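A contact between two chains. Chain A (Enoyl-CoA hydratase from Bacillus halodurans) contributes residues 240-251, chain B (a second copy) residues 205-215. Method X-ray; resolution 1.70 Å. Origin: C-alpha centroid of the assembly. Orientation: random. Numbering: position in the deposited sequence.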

ATOM      1  N   ALA A 240      20.677   9.123  18.702  1.00 29.31           N
ATOM      2  CA  ALA A 240      20.714   8.329  19.921  1.00 28.98           C
ATOM      3  C   ALA A 240      21.622   7.115  19.740  1.00 31.30           C
ATOM      4  O   ALA A 240      22.337   6.727  20.649  1.00 31.17           O
ATOM      5  N   LEU A 241      21.599   6.508  18.557  1.00 28.21           N
ATOM      6  CA  LEU A 241      22.433   5.337  18.325  1.00 27.44           C
ATOM      7  C   LEU A 241      23.921   5.712  18.193  1.00 30.95           C
ATOM      8  O   LEU A 241      24.802   4.938  18.569  1.00 31.27           O
ATOM      9  N   PHE A 242      24.192   6.892  17.652  1.00 28.17           N
ATOM     10  CA  PHE A 242      25.582   7.320  17.447  1.00 30.90           C
ATOM     11  C   PHE A 242      26.272   7.699  18.764  1.00 31.72           C
ATOM     12  O   PHE A 242      27.473   7.974  18.787  1.00 34.84           O
ATOM     13  N   LYS A 243      25.508   7.686  19.854  1.00 37.54           N
ATOM     14  CA  LYS A 243      26.054   7.942  21.188  1.00 36.59           C
ATOM     15  C   LYS A 243      26.460   6.637  21.860  1.00 40.26           C
ATOM     16  O   LYS A 243      27.071   6.641  22.930  1.00 37.86           O
ATOM     17  N   GLN A 244      26.104   5.518  21.236  1.00 33.70           N
ATOM     18  CA  GLN A 244      26.379   4.201  21.803  1.00 34.75           C
ATOM     19  C   GLN A 244      27.697   3.665  21.245  1.00 39.06           C
ATOM     20  O   GLN A 244      27.950   3.755  20.047  1.00 37.19           O
ATOM     21  N   THR A 245      28.540   3.122  22.115  1.00 37.54           N
ATOM     22  CA  THR A 245      29.879   2.702  21.707  1.00 39.08           C
ATOM     23  C   THR A 245      29.897   1.620  20.625  1.00 36.67           C
ATOM     24  O   THR A 245      30.871   1.505  19.881  1.00 35.12           O
ATOM     25  N   GLU A 246      28.826   0.837  20.533  1.00 34.47           N
ATOM     26  CA  GLU A 246      28.755  -0.232  19.538  1.00 33.32           C
ATOM     27  C   GLU A 246      28.859   0.306  18.106  1.00 33.94           C
ATOM     28  O   GLU A 246      29.441  -0.339  17.230  1.00 33.92           O
ATOM     29  N   ILE A 247      28.279   1.480  17.877  1.00 32.22           N
ATOM     30  CA  ILE A 247      28.242   2.074  16.544  1.00 32.33           C
ATOM     31  C   ILE A 247      29.648   2.527  16.145  1.00 33.33           C
ATOM     32  O   ILE A 247      30.108   2.259  15.032  1.00 33.39           O
ATOM     33  N   LYS A 248      30.340   3.197  17.062  1.00 32.97           N
ATOM     34  CA  LYS A 248      31.732   3.583  16.807  1.00 37.26           C
ATOM     35  C   LYS A 248      32.555   2.333  16.509  1.00 36.77           C
ATOM     36  O   LYS A 248      33.304   2.287  15.533  1.00 40.06           O
ATOM     37  N   LYS A 249      32.402   1.316  17.350  1.00 34.58           N
ATOM     38  CA  LYS A 249      33.133   0.065  17.184  1.00 35.40           C
ATOM     39  C   LYS A 249      32.856  -0.547  15.817  1.00 40.20           C
ATOM     40  O   LYS A 249      33.776  -1.005  15.134  1.00 40.98           O
ATOM     41  N   ARG A 250      31.588  -0.550  15.412  1.00 34.05           N
ATOM     42  CA  ARG A 250      31.211  -1.171  14.150  1.00 36.06           C
ATOM     43  C   ARG A 250      31.761  -0.392  12.961  1.00 39.76           C
ATOM     44  O   ARG A 250      32.341  -0.973  12.046  1.00 40.04           O
ATOM     45  N   LEU A 251      31.577   0.922  12.983  1.00 34.92           N
ATOM     46  CA  LEU A 251      32.093   1.772  11.920  1.00 39.01           C
ATOM     47  C   LEU A 251      33.611   1.650  11.834  1.00 44.13           C
ATOM     48  O   LEU A 251      34.182   1.665  10.741  1.00 46.43           O
TER
ATOM     49  N   SER B 205      21.407 -12.069  14.232  1.00 33.23           N
ATOM     50  CA  SER B 205      22.356 -11.877  15.335  1.00 32.59           C
ATOM     51  C   SER B 205      23.507 -10.955  14.961  1.00 35.75           C
ATOM     52  O   SER B 205      24.174 -10.394  15.836  1.00 32.48           O
ATOM     53  N   GLU B 206      23.742 -10.799  13.665  1.00 35.08           N
ATOM     54  CA  GLU B 206      24.833  -9.955  13.204  1.00 32.59           C
ATOM     55  C   GLU B 206      24.504  -8.473  13.350  1.00 32.83           C
ATOM     56  O   GLU B 206      25.386  -7.623  13.244  1.00 33.52           O
ATOM     57  N   GLY B 207      23.239  -8.172  13.619  1.00 29.55           N
ATOM     58  CA  GLY B 207      22.825  -6.808  13.889  1.00 26.34           C
ATOM     59  C   GLY B 207      23.002  -6.417  15.347  1.00 29.60           C
ATOM     60  O   GLY B 207      23.473  -7.211  16.163  1.00 30.55           O
ATOM     61  N   TYR B 208      22.628  -5.181  15.662  1.00 23.11           N
ATOM     62  CA  TYR B 208      22.730  -4.630  17.009  1.00 26.89           C
ATOM     63  C   TYR B 208      21.324  -4.469  17.581  1.00 28.00           C
ATOM     64  O   TYR B 208      20.516  -3.736  17.024  1.00 29.65           O
ATOM     65  N   VAL B 209      21.035  -5.147  18.695  1.00 26.56           N
ATOM     66  CA  VAL B 209      19.665  -5.177  19.222  1.00 25.48           C
ATOM     67  C   VAL B 209      18.955  -3.816  19.284  1.00 26.00           C
ATOM     68  O   VAL B 209      17.819  -3.693  18.842  1.00 27.81           O
ATOM     69  N   PRO B 210      19.610  -2.781  19.830  1.00 26.08           N
ATOM     70  CA  PRO B 210      18.902  -1.494  19.892  1.00 26.71           C
ATOM     71  C   PRO B 210      18.672  -0.851  18.520  1.00 26.25           C
ATOM     72  O   PRO B 210      17.724  -0.085  18.361  1.00 23.95           O
ATOM     73  N   ALA B 211      19.523  -1.156  17.550  1.00 25.54           N
ATOM     74  CA  ALA B 211      19.335  -0.618  16.201  1.00 25.08           C
ATOM     75  C   ALA B 211      18.124  -1.291  15.552  1.00 25.47           C
ATOM     76  O   ALA B 211      17.308  -0.634  14.905  1.00 24.53           O
ATOM     77  N   ILE B 212      18.026  -2.604  15.734  1.00 26.72           N
ATOM     78  CA  ILE B 212      16.880  -3.374  15.244  1.00 24.86           C
ATOM     79  C   ILE B 212      15.593  -2.804  15.825  1.00 26.40           C
ATOM     80  O   ILE B 212      14.594  -2.619  15.123  1.00 22.92           O
ATOM     81  N   ALA B 213      15.604  -2.522  17.122  1.00 25.34           N
ATOM     82  CA  ALA B 213      14.411  -1.969  17.750  1.00 24.76           C
ATOM     83  C   ALA B 213      14.042  -0.602  17.175  1.00 24.50           C
ATOM     84  O   ALA B 213      12.865  -0.338  16.901  1.00 25.76           O
ATOM     85  N   ALA B 214      15.039   0.265  16.995  1.00 23.06           N
ATOM     86  CA  ALA B 214      14.804   1.605  16.444  1.00 22.37           C
ATOM     87  C   ALA B 214      14.317   1.512  14.999  1.00 23.33           C
ATOM     88  O   ALA B 214      13.446   2.273  14.565  1.00 23.32           O
ATOM     89  N   THR B 215      14.903   0.583  14.257  1.00 23.28           N
ATOM     90  CA  THR B 215      14.508   0.373  12.868  1.00 23.44           C
ATOM     91  C   THR B 215      13.034  -0.027  12.776  1.00 23.01           C
ATOM     92  O   THR B 215      12.262   0.575  12.025  1.00 24.19           O
TER

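Tyr B208 is the centre of this contact. It sits at the N-cap position of the chain B helix, its CA-to-CB bond points toward chain A, and with chi1 in the t well its ring reaches in among Leu A241, Gln A244, Glu A246 and Ile A247. An aromatic residue with a polar tip suits the site, because the ring packs against carbon while the hydroxyl finds an acceptor: Tyr B208 OH donates to Gln A244 OE1 at 2.6 Å, near the plane of the ring. Gln A244, in an m, t conformation, uses the other half of its amide at home, where NE2 makes a weak hydrogen bond to Ala A240 O at 3.3 Å. Both ends of the amide are thus engaged.

Glu A246 serves two purposes. Its t, p conformation lays CG over one face of the tyrosine, 3.5 Å from the centroid of the Tyr B208 ring in a CH-pi contact, and its carboxylate turns to Arg A250 one helical turn along. There Arg A250 NE donates to Glu A246 OE2 at 2.7 Å, a salt bridge within chain A that helps hold the guanidinium in position. The long arginine side chain (chi1 m, chi2 and chi3 t) can then meet backbone carbonyls of chain B. Arg A250 NH1 donates to Glu B206 O at 2.9 Å, while Arg A250 NH2 makes weaker bonds to Glu B206 O at 3.4 Å and Gly B207 O at 3.1 Å.

The apolar side of the contact belongs to Leu A241 (m, t). Its CD1 lies 4.2 Å from both Ala B211 CB and Ala B214 CB, small side chains that let the leucine approach the helix, and its CD2 is 4.1 Å from Tyr B208 CE2. Ile A247 starts sideways, but its m, p rotamer brings CD1 within 3.5 Å of Tyr B208 CE2.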

ATOM      1  CB  ALA A 240      19.298   7.899  20.322  1.00 28.41           C
ATOM      2  CB  LEU A 241      21.958   4.578  17.081  1.00 29.22           C
ATOM      3  CG  LEU A 241      20.717   3.710  17.261  1.00 29.32           C
ATOM      4  CD1 LEU A 241      20.107   3.357  15.899  1.00 26.48           C
ATOM      5  CD2 LEU A 241      21.058   2.442  18.050  1.00 28.62           C
ATOM      6  CB  PHE A 242      25.660   8.462  16.437  1.00 30.82           C
ATOM      7  CG  PHE A 242      25.929   8.000  15.040  1.00 34.28           C
ATOM      8  CD1 PHE A 242      24.970   7.291  14.337  1.00 31.02           C
ATOM      9  CD2 PHE A 242      27.146   8.270  14.425  1.00 32.68           C
ATOM     10  CE1 PHE A 242      25.211   6.855  13.056  1.00 31.07           C
ATOM     11  CE2 PHE A 242      27.399   7.832  13.135  1.00 33.28           C
ATOM     12  CZ  PHE A 242      26.432   7.126  12.448  1.00 32.86           C
ATOM     13  CB  LYS A 243      25.020   8.650  22.066  1.00 34.99           C
ATOM     14  CG  LYS A 243      24.639  10.039  21.595  1.00 41.17           C
ATOM     15  CD  LYS A 243      23.726  10.711  22.610  1.00 46.13           C
ATOM     16  CE  LYS A 243      23.280  12.084  22.130  1.00 52.23           C
ATOM     17  NZ  LYS A 243      22.319  12.731  23.074  1.00 53.39           N
ATOM     18  CB  GLN A 244      25.204   3.246  21.529  1.00 34.24           C
ATOM     19  CG  GLN A 244      23.897   3.731  22.160  1.00 35.17           C
ATOM     20  CD  GLN A 244      22.659   2.922  21.765  1.00 34.50           C
ATOM     21  OE1 GLN A 244      22.678   1.687  21.711  1.00 36.35           O
ATOM     22  NE2 GLN A 244      21.564   3.627  21.509  1.00 33.56           N
ATOM     23  CB  THR A 245      30.720   2.221  22.913  1.00 42.59           C
ATOM     24  OG1 THR A 245      30.140   1.034  23.464  1.00 46.68           O
ATOM     25  CG2 THR A 245      30.780   3.299  23.976  1.00 42.73           C
ATOM     26  CB  GLU A 246      27.458  -1.034  19.695  1.00 33.54           C
ATOM     27  CG  GLU A 246      27.286  -2.152  18.674  1.00 35.39           C
ATOM     28  CD  GLU A 246      28.257  -3.302  18.885  1.00 37.41           C
ATOM     29  OE1 GLU A 246      28.841  -3.401  19.984  1.00 39.22           O
ATOM     30  OE2 GLU A 246      28.431  -4.115  17.955  1.00 36.69           O
ATOM     31  CB  ILE A 247      27.241   3.254  16.476  1.00 32.66           C
ATOM     32  CG1 ILE A 247      25.793   2.753  16.308  1.00 26.79           C
ATOM     33  CG2 ILE A 247      27.568   4.168  15.311  1.00 29.57           C
ATOM     34  CD1 ILE A 247      25.296   1.801  17.382  1.00 29.68           C
ATOM     35  CB  LYS A 248      32.310   4.326  18.016  1.00 34.94           C
ATOM     36  CG  LYS A 248      33.759   4.771  17.869  1.00 42.93           C
ATOM     37  CD  LYS A 248      34.208   5.503  19.132  1.00 39.47           C
ATOM     38  CE  LYS A 248      35.650   5.976  19.042  1.00 48.10           C
ATOM     39  NZ  LYS A 248      35.831   7.020  17.995  1.00 49.65           N
ATOM     40  CB  LYS A 249      32.766  -0.925  18.293  1.00 40.82           C
ATOM     41  CG  LYS A 249      33.501  -2.250  18.215  1.00 42.78           C
ATOM     42  CD  LYS A 249      32.878  -3.279  19.143  1.00 46.64           C
ATOM     43  CE  LYS A 249      33.788  -4.486  19.309  1.00 52.52           C
ATOM     44  NZ  LYS A 249      34.293  -4.984  18.002  1.00 57.22           N
ATOM     45  CB  ARG A 250      29.688  -1.324  14.046  1.00 33.15           C
ATOM     46  CG  ARG A 250      29.166  -2.537  14.793  1.00 36.43           C
ATOM     47  CD  ARG A 250      27.636  -2.632  14.795  1.00 34.35           C
ATOM     48  NE  ARG A 250      27.202  -3.758  15.620  1.00 33.02           N
ATOM     49  CZ  ARG A 250      26.521  -4.813  15.180  1.00 31.24           C
ATOM     50  NH1 ARG A 250      26.146  -4.905  13.913  1.00 32.18           N
ATOM     51  NH2 ARG A 250      26.204  -5.781  16.024  1.00 31.38           N
ATOM     52  CB  LEU A 251      31.697   3.230  12.154  1.00 32.23           C
ATOM     53  CG  LEU A 251      30.215   3.561  12.000  1.00 33.53           C
ATOM     54  CD1 LEU A 251      29.959   5.017  12.331  1.00 33.21           C
ATOM     55  CD2 LEU A 251      29.726   3.225  10.587  1.00 35.86           C
TER
ATOM     56  CB  SER B 205      22.913 -13.218  15.831  1.00 31.83           C
ATOM     57  OG  SER B 205      23.805 -13.779  14.878  1.00 39.03           O
ATOM     58  CB  GLU B 206      25.224 -10.319  11.778  1.00 37.84           C
ATOM     59  CG  GLU B 206      25.757 -11.744  11.684  1.00 42.53           C
ATOM     60  CD  GLU B 206      25.820 -12.268  10.263  1.00 49.50           C
ATOM     61  OE1 GLU B 206      25.594 -11.477   9.321  1.00 55.93           O
ATOM     62  OE2 GLU B 206      26.096 -13.478  10.091  1.00 52.89           O
ATOM     63  CB  TYR B 208      23.456  -3.280  16.929  1.00 30.23           C
ATOM     64  CG  TYR B 208      23.653  -2.530  18.229  1.00 30.60           C
ATOM     65  CD1 TYR B 208      24.172  -3.158  19.356  1.00 31.19           C
ATOM     66  CD2 TYR B 208      23.358  -1.179  18.311  1.00 29.14           C
ATOM     67  CE1 TYR B 208      24.363  -2.460  20.532  1.00 31.20           C
ATOM     68  CE2 TYR B 208      23.550  -0.468  19.480  1.00 31.71           C
ATOM     69  CZ  TYR B 208      24.045  -1.117  20.589  1.00 30.86           C
ATOM     70  OH  TYR B 208      24.233  -0.390  21.741  1.00 29.48           O
ATOM     71  CB  VAL B 209      19.588  -5.896  20.592  1.00 27.82           C
ATOM     72  CG1 VAL B 209      18.270  -5.580  21.288  1.00 30.88           C
ATOM     73  CG2 VAL B 209      19.744  -7.392  20.394  1.00 25.95           C
ATOM     74  CB  PRO B 210      19.833  -0.621  20.740  1.00 27.12           C
ATOM     75  CG  PRO B 210      20.626  -1.607  21.542  1.00 30.35           C
ATOM     76  CD  PRO B 210      20.865  -2.743  20.596  1.00 30.14           C
ATOM     77  CB  ALA B 211      20.582  -0.825  15.359  1.00 27.78           C
ATOM     78  CB  ILE B 212      17.011  -4.868  15.608  1.00 26.85           C
ATOM     79  CG1 ILE B 212      18.128  -5.530  14.794  1.00 26.29           C
ATOM     80  CG2 ILE B 212      15.673  -5.608  15.413  1.00 28.59           C
ATOM     81  CD1 ILE B 212      18.557  -6.909  15.306  1.00 30.94           C
ATOM     82  CB  ALA B 213      14.598  -1.876  19.264  1.00 28.98           C
ATOM     83  CB  ALA B 214      16.093   2.452  16.516  1.00 23.84           C
ATOM     84  CB  THR B 215      15.381  -0.693  12.195  1.00 24.21           C
ATOM     85  OG1 THR B 215      16.747  -0.250  12.182  1.00 22.47           O
ATOM     86  CG2 THR B 215      14.918  -0.931  10.757  1.00 25.09           C
TER